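Local coordinates for dual oxidase maturation factor 1 (Mus musculus, PDB 6WXU), which probably supports the maturation of the NADPH oxidase DUOX1 and its transport from the endoplasmic reticulum to the plasma membrane, and forms a complex with it, at residues G168-Y173 with M226-I231. Coordinates in Å, arbitrary orientation, origin at the centre of the assembly. Numbering follows the deposited sequence.
Sequences GLYNQY and MTTSLI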
loop_
_atom_site.group_PDB
_atom_site.type_symbol
_atom_site.label_atom_id
_atom_site.label_comp_id
_atom_site.label_asym_id
_atom_site.label_seq_id
_atom_site.Cartn_x
_atom_site.Cartn_y
_atom_site.Cartn_z
ATOM N N GLY B 168 23.668 -2.306 -14.630
ATOM C CA GLY B 168 22.417 -2.286 -15.360
ATOM C C GLY B 168 21.900 -3.646 -15.771
ATOM O O GLY B 168 21.931 -3.988 -16.954
ATOM N N LEU B 169 21.418 -4.433 -14.812
ATOM C CA LEU B 169 20.883 -5.752 -15.113
ATOM C C LEU B 169 19.392 -5.744 -15.399
ATOM O O LEU B 169 18.904 -6.654 -16.078
ATOM C CB LEU B 169 21.147 -6.711 -13.952
ATOM C CG LEU B 169 22.599 -6.935 -13.557
ATOM C CD1 LEU B 169 22.680 -7.875 -12.390
ATOM C CD2 LEU B 169 23.381 -7.477 -14.720
ATOM N N TYR B 170 18.662 -4.747 -14.907
ATOM C CA TYR B 170 17.207 -4.774 -14.989
ATOM C C TYR B 170 16.729 -4.779 -16.434
ATOM O O TYR B 170 15.985 -5.672 -16.847
ATOM C CB TYR B 170 16.624 -3.585 -14.233
ATOM C CG TYR B 170 15.120 -3.548 -14.230
ATOM C CD1 TYR B 170 14.391 -4.458 -13.488
ATOM C CD2 TYR B 170 14.430 -2.597 -14.958
ATOM C CE1 TYR B 170 13.023 -4.426 -13.478
ATOM C CE2 TYR B 170 13.060 -2.559 -14.953
ATOM C CZ TYR B 170 12.362 -3.475 -14.210
ATOM O OH TYR B 170 10.990 -3.440 -14.199
ATOM N N ASN B 171 17.138 -3.780 -17.218
ATOM C CA ASN B 171 16.644 -3.665 -18.586
ATOM C C ASN B 171 17.028 -4.879 -19.417
ATOM O O ASN B 171 16.201 -5.433 -20.151
ATOM C CB ASN B 171 17.178 -2.390 -19.231
ATOM C CG ASN B 171 16.470 -1.150 -18.742
ATOM O OD1 ASN B 171 15.620 -1.216 -17.859
ATOM N ND2 ASN B 171 16.822 -0.007 -19.312
ATOM N N GLN B 172 18.283 -5.307 -19.314
ATOM C CA GLN B 172 18.755 -6.424 -20.122
ATOM C C GLN B 172 17.994 -7.700 -19.795
ATOM O O GLN B 172 17.461 -8.364 -20.690
ATOM C CB GLN B 172 20.250 -6.621 -19.905
ATOM C CG GLN B 172 20.895 -7.587 -20.869
ATOM C CD GLN B 172 21.170 -6.963 -22.220
ATOM O OE1 GLN B 172 20.957 -5.769 -22.422
ATOM N NE2 GLN B 172 21.652 -7.771 -23.155
ATOM N N TYR B 173 17.936 -8.062 -18.514
ATOM C CA TYR B 173 17.232 -9.283 -18.147
ATOM C C TYR B 173 15.749 -9.190 -18.462
ATOM O O TYR B 173 15.143 -10.184 -18.872
ATOM C CB TYR B 173 17.457 -9.601 -16.673
ATOM C CG TYR B 173 18.737 -10.351 -16.421
ATOM C CD1 TYR B 173 18.772 -11.731 -16.476
ATOM C CD2 TYR B 173 19.913 -9.681 -16.140
ATOM C CE1 TYR B 173 19.936 -12.421 -16.251
ATOM C CE2 TYR B 173 21.080 -10.362 -15.916
ATOM C CZ TYR B 173 21.087 -11.731 -15.971
ATOM O OH TYR B 173 22.254 -12.415 -15.747
ATOM N N MET B 226 21.999 -13.541 -24.508
ATOM C CA MET B 226 22.516 -12.184 -24.616
ATOM C C MET B 226 22.638 -11.495 -23.266
ATOM O O MET B 226 22.772 -10.270 -23.221
ATOM C CB MET B 226 21.631 -11.345 -25.535
ATOM C CG MET B 226 21.634 -11.785 -26.980
ATOM S SD MET B 226 20.774 -10.615 -28.045
ATOM C CE MET B 226 19.244 -10.397 -27.146
ATOM N N THR B 227 22.582 -12.249 -22.170
ATOM C CA THR B 227 22.712 -11.695 -20.833
ATOM C C THR B 227 23.987 -12.118 -20.126
ATOM O O THR B 227 24.425 -11.416 -19.211
ATOM C CB THR B 227 21.519 -12.112 -19.966
ATOM O OG1 THR B 227 21.515 -13.535 -19.826
ATOM C CG2 THR B 227 20.226 -11.683 -20.607
ATOM N N THR B 228 24.587 -13.241 -20.522
ATOM C CA THR B 228 25.739 -13.766 -19.800
ATOM C C THR B 228 26.925 -12.814 -19.855
ATOM O O THR B 228 27.787 -12.844 -18.970
ATOM C CB THR B 228 26.127 -15.130 -20.366
ATOM O OG1 THR B 228 26.641 -14.971 -21.694
ATOM C CG2 THR B 228 24.912 -16.031 -20.411
ATOM N N SER B 229 26.989 -11.969 -20.875
ATOM C CA SER B 229 28.081 -11.020 -21.020
ATOM C C SER B 229 27.888 -9.766 -20.181
ATOM O O SER B 229 28.661 -8.814 -20.328
ATOM C CB SER B 229 28.248 -10.640 -22.491
ATOM O OG SER B 229 27.045 -10.107 -23.017
ATOM N N LEU B 230 26.889 -9.742 -19.312
ATOM C CA LEU B 230 26.566 -8.555 -18.532
ATOM C C LEU B 230 26.682 -8.763 -17.032
ATOM O O LEU B 230 27.172 -7.877 -16.331
ATOM C CB LEU B 230 25.151 -8.083 -18.868
ATOM C CG LEU B 230 24.789 -6.724 -18.278
ATOM C CD1 LEU B 230 25.476 -5.601 -19.035
ATOM C CD2 LEU B 230 23.300 -6.549 -18.298
ATOM N N ILE B 231 26.234 -9.909 -16.513
ATOM C CA ILE B 231 26.355 -10.179 -15.083
ATOM C C ILE B 231 27.739 -10.675 -14.708
ATOM O O ILE B 231 28.031 -10.837 -13.517
ATOM C CB ILE B 231 25.296 -11.201 -14.634
ATOM C CG1 ILE B 231 25.028 -11.075 -13.134
ATOM C CG2 ILE B 231 25.735 -12.609 -14.991
ATOM C CD1 ILE B 231 23.988 -12.029 -12.614
#
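Residues 168-173 lead into the helix that runs on to 199, and Y173 N is hydrogen-bonded to L169 O (3.0 Å). Residues 226-231 make a looser turn after helix 203-224, with L230 N hydrogen-bonded to T227 O at 3.0 Å. The two backbones pass each other in opposite order, with nearest CA atoms 7.0 Å apart for L169 and I231 and 6.6 Å for Y173 and T227. At the T227 end, Q172 NE2 donates to M226 O (2.7 Å, 149°), tying a side chain to a backbone carbonyl. T227 CB sits over the Y173 ring, 4.2 Å from its centroid and 20° off the normal, a CH-pi contact; T227 OG1 instead hydrogen-bonds to F224 O. L230 CD2 wedges between L169 CD2 (3.7 Å) and Q172 CB (3.4 Å), while L169 CD1 meets I231 CG1 at 4.0 Å. The contact joins the start region of helix 170-199 to the turn that follows helix 203-224, on what is predicted to be the extracellular side, and beyond it Y173 and I231 pack on I103 of strand 94-103, with I231 also touching T245 of strand 245-247.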